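Local coordinates for protein gdp-l-fucose synthetase (Naegleria fowleri, PDB 6AQZ) that probably catalyses the NADPH-dependent epimerisation and reduction that yields GDP-L-fucose, and binds NADP in a Rossmann-type domain, at residues L28-T33 with V54-K59; L84-G89 with L103-M108; N96-F101 with N155-Y160. All blocks are in the same frame, centred on the assembly; numbering follows the deposited sequence.

Contact 1: L28-T33 with V54-K59; sequences LVTGGT and VFLGSK. With NAP (NADP nicotinamide-adenine-dinucleotide phosphate), chain G.
The strands ending at Thr30 and Phe55 run parallel, with Leu28 paired to Val54 and Val29 to Phe55; Val29 N donates to Val54 O (3.0 Å) and Leu56 N to Val29 O (2.9 Å), both nearly along the C=O axis. Past the strand ends a third bond follows, from Gly32 N to Leu56 O at 2.9 Å, more bent (N-H...O 132°) but in the carbonyl plane. On one face of the sheet, Leu28 swings its CG anti to the backbone N, so that CD1 meets CD1 of Leu56 at 3.9 Å while the two chains cross obliquely; Val54 CB and CG1 flank Leu28 CD1, and helix 66-76 covers this face. On the other, Val29 and Phe55 lie side by side, Val29 CG2 being 3.8 Å from ring atom CE2, and Phe55 packs on Val40 and Glu41 of helix 35-46. The loop tips carry the polar work. Thr33 OG1, held between backbone N and carbonyl carbon, accepts from NADP O3B and donates to O1X of the 2'-phosphate at 2.6 Å. Ser58 grips O2X twice, through N at 2.9 Å and through OG at a very short 2.4 Å. This is the first beta-alpha-beta unit of a Rossmann fold, where Gly31 and Gly32 probably lie in the glycine-rich turn. Because both tips bind oxygens of the 2'-phosphate, the geometry is consistent with a preference for NADP(H) over NAD(H).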
# COMPACT_ATOMS: atom_id res chain seq x y z
N LEU A 28 -24.19 -9.09 -4.18
CA LEU A 28 -23.88 -8.48 -2.89
C LEU A 28 -23.29 -7.10 -3.11
O LEU A 28 -22.31 -6.95 -3.85
CB LEU A 28 -22.91 -9.37 -2.12
CG LEU A 28 -22.77 -9.19 -0.61
CD1 LEU A 28 -24.09 -9.39 0.12
CD2 LEU A 28 -21.66 -10.12 -0.07
N VAL A 29 -23.89 -6.08 -2.49
CA VAL A 29 -23.43 -4.70 -2.62
C VAL A 29 -22.97 -4.25 -1.24
O VAL A 29 -23.80 -3.96 -0.36
CB VAL A 29 -24.52 -3.77 -3.18
CG1 VAL A 29 -23.99 -2.33 -3.35
CG2 VAL A 29 -25.06 -4.27 -4.51
N THR A 30 -21.66 -4.20 -1.02
CA THR A 30 -21.17 -3.59 0.21
C THR A 30 -21.29 -2.08 0.07
O THR A 30 -21.21 -1.54 -1.04
CB THR A 30 -19.71 -3.96 0.51
OG1 THR A 30 -18.83 -3.15 -0.29
CG2 THR A 30 -19.45 -5.46 0.27
N GLY A 31 -21.48 -1.41 1.20
CA GLY A 31 -21.73 0.03 1.15
C GLY A 31 -22.96 0.39 0.35
O GLY A 31 -23.01 1.46 -0.27
N GLY A 32 -23.96 -0.48 0.35
CA GLY A 32 -25.16 -0.25 -0.44
C GLY A 32 -26.15 0.76 0.13
O GLY A 32 -27.14 1.03 -0.54
N THR A 33 -25.91 1.31 1.33
CA THR A 33 -26.79 2.28 1.96
C THR A 33 -26.31 3.72 1.79
O THR A 33 -27.04 4.65 2.16
CB THR A 33 -27.00 1.99 3.46
OG1 THR A 33 -25.75 2.04 4.16
CG2 THR A 33 -27.65 0.61 3.67
N VAL A 54 -28.78 -7.62 -2.52
CA VAL A 54 -28.61 -7.39 -1.08
C VAL A 54 -27.75 -6.15 -0.89
O VAL A 54 -26.57 -6.14 -1.25
CB VAL A 54 -27.97 -8.59 -0.38
CG1 VAL A 54 -27.85 -8.31 1.12
CG2 VAL A 54 -28.76 -9.86 -0.67
N PHE A 55 -28.33 -5.12 -0.29
CA PHE A 55 -27.64 -3.84 -0.08
C PHE A 55 -27.22 -3.78 1.38
O PHE A 55 -28.04 -3.48 2.26
CB PHE A 55 -28.55 -2.69 -0.50
CG PHE A 55 -28.81 -2.68 -2.00
CD1 PHE A 55 -29.85 -3.43 -2.53
CD2 PHE A 55 -27.95 -2.02 -2.87
CE1 PHE A 55 -30.06 -3.47 -3.91
CE2 PHE A 55 -28.15 -2.06 -4.25
CZ PHE A 55 -29.21 -2.79 -4.77
N LEU A 56 -25.94 -4.03 1.64
CA LEU A 56 -25.43 -4.11 2.99
C LEU A 56 -25.12 -2.72 3.54
O LEU A 56 -24.69 -1.82 2.82
CB LEU A 56 -24.13 -4.92 3.02
CG LEU A 56 -24.08 -6.39 2.59
CD1 LEU A 56 -22.65 -6.82 2.64
CD2 LEU A 56 -24.91 -7.27 3.49
N GLY A 57 -25.30 -2.57 4.85
CA GLY A 57 -24.76 -1.43 5.55
C GLY A 57 -23.99 -1.90 6.77
O GLY A 57 -23.98 -3.08 7.10
N SER A 58 -23.38 -0.93 7.44
CA SER A 58 -22.63 -1.24 8.65
C SER A 58 -23.51 -1.91 9.71
O SER A 58 -23.01 -2.70 10.52
CB SER A 58 -21.98 0.03 9.21
OG SER A 58 -22.96 1.03 9.45
N LYS A 59 -24.81 -1.59 9.74
CA LYS A 59 -25.70 -2.27 10.69
C LYS A 59 -25.72 -3.78 10.44
O LYS A 59 -25.96 -4.56 11.37
CB LYS A 59 -27.12 -1.69 10.63
PA NAP G . -21.05 6.97 1.58
O1A NAP G . -20.29 7.61 2.70
O2A NAP G . -22.24 7.64 0.95
O5B NAP G . -21.55 5.45 2.00
C5B NAP G . -20.41 4.70 2.22
C4B NAP G . -20.90 3.25 2.54
O4B NAP G . -19.86 2.49 3.20
C3B NAP G . -22.19 3.26 3.45
O3B NAP G . -23.05 2.21 3.07
C2B NAP G . -21.61 2.83 4.81
O2B NAP G . -22.43 2.10 5.55
C1B NAP G . -20.51 1.82 4.27
N9A NAP G . -19.53 1.48 5.30
C8A NAP G . -18.56 2.30 5.83
N7A NAP G . -17.80 1.69 6.77
C5A NAP G . -18.33 0.41 6.84
C6A NAP G . -17.97 -0.68 7.63
N6A NAP G . -16.91 -0.59 8.53
N1A NAP G . -18.62 -1.87 7.51
C2A NAP G . -19.64 -1.87 6.60
N3A NAP G . -20.10 -0.90 5.78
C4A NAP G . -19.40 0.25 5.93
O3 NAP G . -19.81 6.78 0.48
PN NAP G . -20.28 6.90 -1.04
O1N NAP G . -21.38 5.97 -1.40
O2N NAP G . -20.18 8.30 -1.59
O5D NAP G . -18.94 6.18 -1.90
C5D NAP G . -18.93 4.81 -1.84
C4D NAP G . -17.77 4.42 -2.73
O4D NAP G . -17.68 5.38 -3.79
C3D NAP G . -16.42 4.57 -1.87
O3D NAP G . -15.57 3.51 -2.14
C2D NAP G . -15.85 5.92 -2.36
O2D NAP G . -14.47 5.96 -2.41
C1D NAP G . -16.37 5.93 -3.83
N1N NAP G . -16.35 7.32 -4.38
C2N NAP G . -17.27 8.29 -3.98
C3N NAP G . -17.19 9.57 -4.49
C7N NAP G . -18.18 10.60 -4.04
O7N NAP G . -18.11 11.79 -4.39
N7N NAP G . -19.23 10.22 -3.20
C4N NAP G . -16.15 9.98 -5.45
C5N NAP G . -15.20 8.89 -5.80
C6N NAP G . -15.32 7.66 -5.29
P2B NAP G . -23.56 3.01 6.71
O1X NAP G . -24.44 3.69 5.71
O2X NAP G . -24.16 1.83 7.47
O3X NAP G . -22.55 3.86 7.43

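Contact 2: L84-G89 with L103-M108; sequences LAAFVG and LDNVNM. With NAP (NADP nicotinamide-adenine-dinucleotide phosphate), chain G.
Leu84, just past strand 80-83, offers its carbonyl O to the nicotinamide ribose, where O3D of NADP donates a weak bond. Ala85 comes next, and its CB touches Met108 SD at 3.8 Å. Ala86 then places its CB 3.7 Å from Asn105 OD1, while Met108, bent at its last torsion, tucks CE against the following peptide, 3.5 Å from Phe87 N. Here the loop runs between the cofactor and helix 98-118, as in Rossmann domains of the epimerase/dehydratase family, where the chain leaving a parallel strand lines the dinucleotide. Phe87 is gripped twice by one amide: its N donates to Asn105 OD1 (2.9 Å, N-H...O 165°) from above the carbonyl plane, and Asn105 ND2 returns a bond to Phe87 O (2.8 Å, 170°) on a lone pair and within the amide plane. Asn105 ND2 also bonds Phe101 O one helical turn back, so the amide's flip is fixed. The Phe87 ring, its CG anti to the backbone N, takes Asp104 OD2 over the centre of one face, 3.7 Å from CD2, with ring and carboxylate planes 79° apart; Arg64 forms a salt bridge to that same oxygen and probably offsets its charge.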
# COMPACT_ATOMS: atom_id res chain seq x y z
N LEU A 84 -18.66 -1.22 -2.70
CA LEU A 84 -18.66 0.22 -2.54
C LEU A 84 -18.29 0.68 -1.14
O LEU A 84 -17.98 1.85 -0.95
CB LEU A 84 -20.05 0.80 -2.90
CG LEU A 84 -20.65 0.41 -4.27
CD1 LEU A 84 -22.06 1.00 -4.41
CD2 LEU A 84 -19.81 0.81 -5.46
N ALA A 85 -18.31 -0.21 -0.15
CA ALA A 85 -18.03 0.22 1.21
C ALA A 85 -16.61 0.76 1.30
O ALA A 85 -15.67 0.23 0.69
CB ALA A 85 -18.20 -0.95 2.18
N ALA A 86 -16.47 1.84 2.07
CA ALA A 86 -15.18 2.44 2.37
C ALA A 86 -15.32 3.26 3.64
O ALA A 86 -16.41 3.71 3.98
CB ALA A 86 -14.68 3.34 1.23
N PHE A 87 -14.20 3.50 4.29
CA PHE A 87 -14.17 4.39 5.44
C PHE A 87 -13.69 5.74 4.94
O PHE A 87 -12.53 5.88 4.54
CB PHE A 87 -13.29 3.84 6.55
CG PHE A 87 -13.09 4.80 7.67
CD1 PHE A 87 -14.09 5.04 8.58
CD2 PHE A 87 -11.88 5.48 7.80
CE1 PHE A 87 -13.90 5.94 9.60
CE2 PHE A 87 -11.68 6.39 8.83
CZ PHE A 87 -12.69 6.62 9.73
N VAL A 88 -14.59 6.71 4.90
CA VAL A 88 -14.35 8.00 4.28
C VAL A 88 -14.20 9.09 5.31
O VAL A 88 -14.00 10.25 4.95
CB VAL A 88 -15.47 8.36 3.29
CG1 VAL A 88 -15.53 7.34 2.19
CG2 VAL A 88 -16.81 8.45 4.00
N GLY A 89 -14.26 8.73 6.57
CA GLY A 89 -14.17 9.68 7.65
C GLY A 89 -15.13 9.27 8.75
O GLY A 89 -16.19 8.70 8.48
N LEU A 103 -5.73 1.72 8.06
CA LEU A 103 -6.11 0.43 8.63
C LEU A 103 -7.55 0.06 8.29
O LEU A 103 -7.81 -1.06 7.83
CB LEU A 103 -5.94 0.44 10.16
CG LEU A 103 -4.51 0.68 10.65
CD1 LEU A 103 -4.42 0.75 12.16
CD2 LEU A 103 -3.61 -0.40 10.04
N ASP A 104 -8.50 0.99 8.51
CA ASP A 104 -9.90 0.67 8.27
C ASP A 104 -10.14 0.29 6.83
O ASP A 104 -10.88 -0.66 6.54
CB ASP A 104 -10.79 1.85 8.64
CG ASP A 104 -10.85 2.09 10.12
OD1 ASP A 104 -10.23 1.31 10.87
OD2 ASP A 104 -11.53 3.05 10.53
N ASN A 105 -9.52 1.02 5.90
CA ASN A 105 -9.72 0.73 4.49
C ASN A 105 -8.96 -0.51 4.04
O ASN A 105 -9.52 -1.36 3.34
CB ASN A 105 -9.38 1.97 3.66
CG ASN A 105 -10.52 3.00 3.69
OD1 ASN A 105 -11.61 2.69 3.23
ND2 ASN A 105 -10.29 4.20 4.26
N VAL A 106 -7.69 -0.67 4.45
CA VAL A 106 -6.97 -1.81 3.92
C VAL A 106 -7.53 -3.11 4.51
O VAL A 106 -7.57 -4.15 3.83
CB VAL A 106 -5.45 -1.68 4.12
CG1 VAL A 106 -5.00 -2.06 5.58
CG2 VAL A 106 -4.74 -2.51 3.08
N ASN A 107 -8.03 -3.07 5.76
CA ASN A 107 -8.63 -4.26 6.36
C ASN A 107 -9.93 -4.63 5.65
O ASN A 107 -10.14 -5.79 5.26
CB ASN A 107 -8.87 -4.02 7.84
CG ASN A 107 -7.59 -4.11 8.65
OD1 ASN A 107 -6.70 -4.88 8.30
ND2 ASN A 107 -7.49 -3.33 9.71
N MET A 108 -10.80 -3.65 5.47
CA MET A 108 -12.05 -3.88 4.77
C MET A 108 -11.81 -4.38 3.35
O MET A 108 -12.45 -5.34 2.89
CB MET A 108 -12.87 -2.58 4.85
CG MET A 108 -13.98 -2.34 3.89
SD MET A 108 -15.12 -0.99 4.37
CE MET A 108 -14.24 0.17 5.43
PA NAP G . -21.05 6.97 1.58
O1A NAP G . -20.29 7.61 2.70
O2A NAP G . -22.24 7.64 0.95
O5B NAP G . -21.55 5.45 2.00
C5B NAP G . -20.41 4.70 2.22
C4B NAP G . -20.90 3.25 2.54
O4B NAP G . -19.86 2.49 3.20
C3B NAP G . -22.19 3.26 3.45
O3B NAP G . -23.05 2.21 3.07
C2B NAP G . -21.61 2.83 4.81
O2B NAP G . -22.43 2.10 5.55
C1B NAP G . -20.51 1.82 4.27
N9A NAP G . -19.53 1.48 5.30
C8A NAP G . -18.56 2.30 5.83
N7A NAP G . -17.80 1.69 6.77
C5A NAP G . -18.33 0.41 6.84
C6A NAP G . -17.97 -0.68 7.63
N6A NAP G . -16.91 -0.59 8.53
N1A NAP G . -18.62 -1.87 7.51
C2A NAP G . -19.64 -1.87 6.60
N3A NAP G . -20.10 -0.90 5.78
C4A NAP G . -19.40 0.25 5.93
O3 NAP G . -19.81 6.78 0.48
PN NAP G . -20.28 6.90 -1.04
O1N NAP G . -21.38 5.97 -1.40
O2N NAP G . -20.18 8.30 -1.59
O5D NAP G . -18.94 6.18 -1.90
C5D NAP G . -18.93 4.81 -1.84
C4D NAP G . -17.77 4.42 -2.73
O4D NAP G . -17.68 5.38 -3.79
C3D NAP G . -16.42 4.57 -1.87
O3D NAP G . -15.57 3.51 -2.14
C2D NAP G . -15.85 5.92 -2.36
O2D NAP G . -14.47 5.96 -2.41
C1D NAP G . -16.37 5.93 -3.83
N1N NAP G . -16.35 7.32 -4.38
C2N NAP G . -17.27 8.29 -3.98
C3N NAP G . -17.19 9.57 -4.49
C7N NAP G . -18.18 10.60 -4.04
O7N NAP G . -18.11 11.79 -4.39
N7N NAP G . -19.23 10.22 -3.20
C4N NAP G . -16.15 9.98 -5.45
C5N NAP G . -15.20 8.89 -5.80
C6N NAP G . -15.32 7.66 -5.29
P2B NAP G . -23.56 3.01 6.71
O1X NAP G . -24.44 3.69 5.71
O2X NAP G . -24.16 1.83 7.47
O3X NAP G . -22.55 3.86 7.43

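Contact 3: N96-F101 with N155-Y160; sequences NFKVSF and NNAYAY. With NAP (NADP nicotinamide-adenine-dinucleotide phosphate), chain G.
Three first torsions set the meeting of the two helix starts: Lys98 puts CG anti to its carbonyl carbon (chi1 -80°) and runs fully extended beyond it, Asn156 takes the crowded position between backbone N and carbonyl carbon (chi1 60°), and Tyr158 has CG anti to the backbone N (chi1 177°). The first two chains consequently cross at about a right angle, and Lys98 NZ donates to Asn156 OD1 at 3.2 Å. The ammonium sits well above the carbonyl plane rather than on a lone pair, so the directional quality is modest. Phe153 gives Lys98 more: its O accepts a hydrogen bond from NZ and its ring makes a cation-pi contact. Asn156 OD1 also takes a weak bond from Trp171 NE1 of the second subunit, which places this polar end at the dimer interface. Between the helices the fit is close and largely apolar. Ala157 turns its CB toward the partner, setting the methyl against the carbonyl O of Lys98 at 3.4 Å and Phe101 CB at 4.0 Å. Phe101 crosses Tyr158 obliquely, with CD1 4.1 Å from Tyr158 CB. The contact thus packs against the base of the tyrosine, while its hydroxyl reaches the cofactor: NADP O2D donates to Tyr158 OH over 2.5 Å, approaching near the plane of the ring at its edge. With Lys162, which also bonds NADP, Tyr158 matches the YxxxK signature of short-chain dehydrogenases/reductases, whose tyrosine is the general acid-base group beside the nicotinamide ribose, a role Tyr158 probably has here.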
# COMPACT_ATOMS: atom_id res chain seq x y z
N ASN A 96 -10.19 9.81 12.96
CA ASN A 96 -9.78 10.36 11.67
C ASN A 96 -8.28 10.58 11.53
O ASN A 96 -7.86 11.26 10.58
CB ASN A 96 -10.53 11.69 11.40
CG ASN A 96 -12.04 11.50 11.29
OD1 ASN A 96 -12.52 10.45 10.84
ND2 ASN A 96 -12.81 12.51 11.72
N PHE A 97 -7.44 10.05 12.42
CA PHE A 97 -6.00 10.05 12.14
C PHE A 97 -5.72 9.32 10.84
O PHE A 97 -6.49 8.45 10.42
CB PHE A 97 -5.21 9.41 13.28
CG PHE A 97 -5.17 10.23 14.53
CD1 PHE A 97 -4.40 11.37 14.60
CD2 PHE A 97 -5.91 9.86 15.65
CE1 PHE A 97 -4.36 12.15 15.77
CE2 PHE A 97 -5.88 10.63 16.82
CZ PHE A 97 -5.10 11.77 16.88
N LYS A 98 -4.64 9.71 10.16
CA LYS A 98 -4.28 8.98 8.95
C LYS A 98 -4.16 7.49 9.21
O LYS A 98 -4.53 6.69 8.35
CB LYS A 98 -3.00 9.53 8.33
CG LYS A 98 -3.24 10.79 7.53
CD LYS A 98 -2.00 11.20 6.81
CE LYS A 98 -2.21 12.43 5.99
NZ LYS A 98 -0.91 12.83 5.41
N VAL A 99 -3.72 7.10 10.41
CA VAL A 99 -3.62 5.69 10.77
C VAL A 99 -4.93 4.97 10.50
O VAL A 99 -4.96 3.93 9.82
CB VAL A 99 -3.21 5.56 12.25
CG1 VAL A 99 -3.53 4.20 12.80
CG2 VAL A 99 -1.72 5.80 12.41
N SER A 100 -6.04 5.55 10.94
CA SER A 100 -7.33 4.89 10.76
C SER A 100 -7.71 4.79 9.28
O SER A 100 -8.21 3.75 8.83
CB SER A 100 -8.39 5.64 11.55
OG SER A 100 -8.28 5.36 12.93
N PHE A 101 -7.45 5.84 8.50
CA PHE A 101 -7.79 5.77 7.08
C PHE A 101 -7.03 4.66 6.38
O PHE A 101 -7.54 4.09 5.40
CB PHE A 101 -7.51 7.10 6.39
CG PHE A 101 -8.58 8.14 6.60
CD1 PHE A 101 -9.67 8.20 5.75
CD2 PHE A 101 -8.47 9.07 7.62
CE1 PHE A 101 -10.68 9.17 5.94
CE2 PHE A 101 -9.45 10.03 7.80
CZ PHE A 101 -10.56 10.08 6.97
N ASN A 155 -4.37 13.41 1.76
CA ASN A 155 -5.21 12.23 1.94
C ASN A 155 -4.47 10.96 1.57
O ASN A 155 -5.06 10.01 1.04
CB ASN A 155 -6.50 12.37 1.11
CG ASN A 155 -6.22 12.36 -0.39
OD1 ASN A 155 -5.13 12.71 -0.85
ND2 ASN A 155 -7.22 11.96 -1.17
N ASN A 156 -3.16 10.91 1.84
CA ASN A 156 -2.39 9.85 1.20
C ASN A 156 -2.67 8.47 1.80
O ASN A 156 -2.49 7.47 1.10
CB ASN A 156 -0.90 10.18 1.18
CG ASN A 156 -0.29 10.38 2.55
OD1 ASN A 156 -0.93 10.22 3.59
ND2 ASN A 156 0.97 10.79 2.54
N ALA A 157 -3.15 8.39 3.04
CA ALA A 157 -3.51 7.07 3.57
C ALA A 157 -4.74 6.52 2.85
O ALA A 157 -4.76 5.36 2.42
CB ALA A 157 -3.75 7.14 5.08
N TYR A 158 -5.79 7.32 2.75
CA TYR A 158 -6.94 6.90 1.96
C TYR A 158 -6.51 6.59 0.53
O TYR A 158 -6.89 5.56 -0.03
CB TYR A 158 -8.00 8.01 2.02
CG TYR A 158 -9.22 7.75 1.21
CD1 TYR A 158 -10.28 7.03 1.74
CD2 TYR A 158 -9.35 8.25 -0.09
CE1 TYR A 158 -11.43 6.80 1.02
CE2 TYR A 158 -10.51 8.02 -0.82
CZ TYR A 158 -11.54 7.29 -0.25
OH TYR A 158 -12.70 7.04 -0.95
N ALA A 159 -5.67 7.43 -0.06
CA ALA A 159 -5.31 7.21 -1.45
C ALA A 159 -4.56 5.89 -1.62
O ALA A 159 -4.87 5.10 -2.52
CB ALA A 159 -4.48 8.39 -1.96
N TYR A 160 -3.58 5.61 -0.74
CA TYR A 160 -2.81 4.37 -0.86
C TYR A 160 -3.67 3.14 -0.63
O TYR A 160 -3.51 2.13 -1.33
CB TYR A 160 -1.61 4.38 0.09
CG TYR A 160 -0.38 5.04 -0.49
CD1 TYR A 160 0.13 4.63 -1.73
CD2 TYR A 160 0.26 6.07 0.18
CE1 TYR A 160 1.26 5.23 -2.26
CE2 TYR A 160 1.39 6.66 -0.34
CZ TYR A 160 1.88 6.24 -1.55
OH TYR A 160 3.00 6.87 -2.06
PA NAP G . -21.05 6.97 1.58
O1A NAP G . -20.29 7.61 2.70
O2A NAP G . -22.24 7.64 0.95
O5B NAP G . -21.55 5.45 2.00
C5B NAP G . -20.41 4.70 2.22
C4B NAP G . -20.90 3.25 2.54
O4B NAP G . -19.86 2.49 3.20
C3B NAP G . -22.19 3.26 3.45
O3B NAP G . -23.05 2.21 3.07
C2B NAP G . -21.61 2.83 4.81
O2B NAP G . -22.43 2.10 5.55
C1B NAP G . -20.51 1.82 4.27
N9A NAP G . -19.53 1.48 5.30
C8A NAP G . -18.56 2.30 5.83
N7A NAP G . -17.80 1.69 6.77
C5A NAP G . -18.33 0.41 6.84
C6A NAP G . -17.97 -0.68 7.63
N6A NAP G . -16.91 -0.59 8.53
N1A NAP G . -18.62 -1.87 7.51
C2A NAP G . -19.64 -1.87 6.60
N3A NAP G . -20.10 -0.90 5.78
C4A NAP G . -19.40 0.25 5.93
O3 NAP G . -19.81 6.78 0.48
PN NAP G . -20.28 6.90 -1.04
O1N NAP G . -21.38 5.97 -1.40
O2N NAP G . -20.18 8.30 -1.59
O5D NAP G . -18.94 6.18 -1.90
C5D NAP G . -18.93 4.81 -1.84
C4D NAP G . -17.77 4.42 -2.73
O4D NAP G . -17.68 5.38 -3.79
C3D NAP G . -16.42 4.57 -1.87
O3D NAP G . -15.57 3.51 -2.14
C2D NAP G . -15.85 5.92 -2.36
O2D NAP G . -14.47 5.96 -2.41
C1D NAP G . -16.37 5.93 -3.83
N1N NAP G . -16.35 7.32 -4.38
C2N NAP G . -17.27 8.29 -3.98
C3N NAP G . -17.19 9.57 -4.49
C7N NAP G . -18.18 10.60 -4.04
O7N NAP G . -18.11 11.79 -4.39
N7N NAP G . -19.23 10.22 -3.20
C4N NAP G . -16.15 9.98 -5.45
C5N NAP G . -15.20 8.89 -5.80
C6N NAP G . -15.32 7.66 -5.29
P2B NAP G . -23.56 3.01 6.71
O1X NAP G . -24.44 3.69 5.71
O2X NAP G . -24.16 1.83 7.47
O3X NAP G . -22.55 3.86 7.43

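In the fold
Contacts 1 and 2 are buried and contact 3 is only partly so, while the touch of the second subunit is felt at contacts 2 and 3 but not at contact 1. Contact 1 is strand against strand, held by backbone bonds; contact 2 is loop against helix, held by a side-chain amide; contact 3 is helix against helix, mostly apolar. Helix 98-118 serves both later contacts, whose centres lie about 9 Å apart, and Val88 C packs on Phe101 CE1 between them. Contacts 1 and 2 join through Thr30 OG1 and Ala85 N. Contacts 1 and 3 do not touch, yet NADP spans them, its 2'-phosphate at one and its nicotinamide ribose at the other.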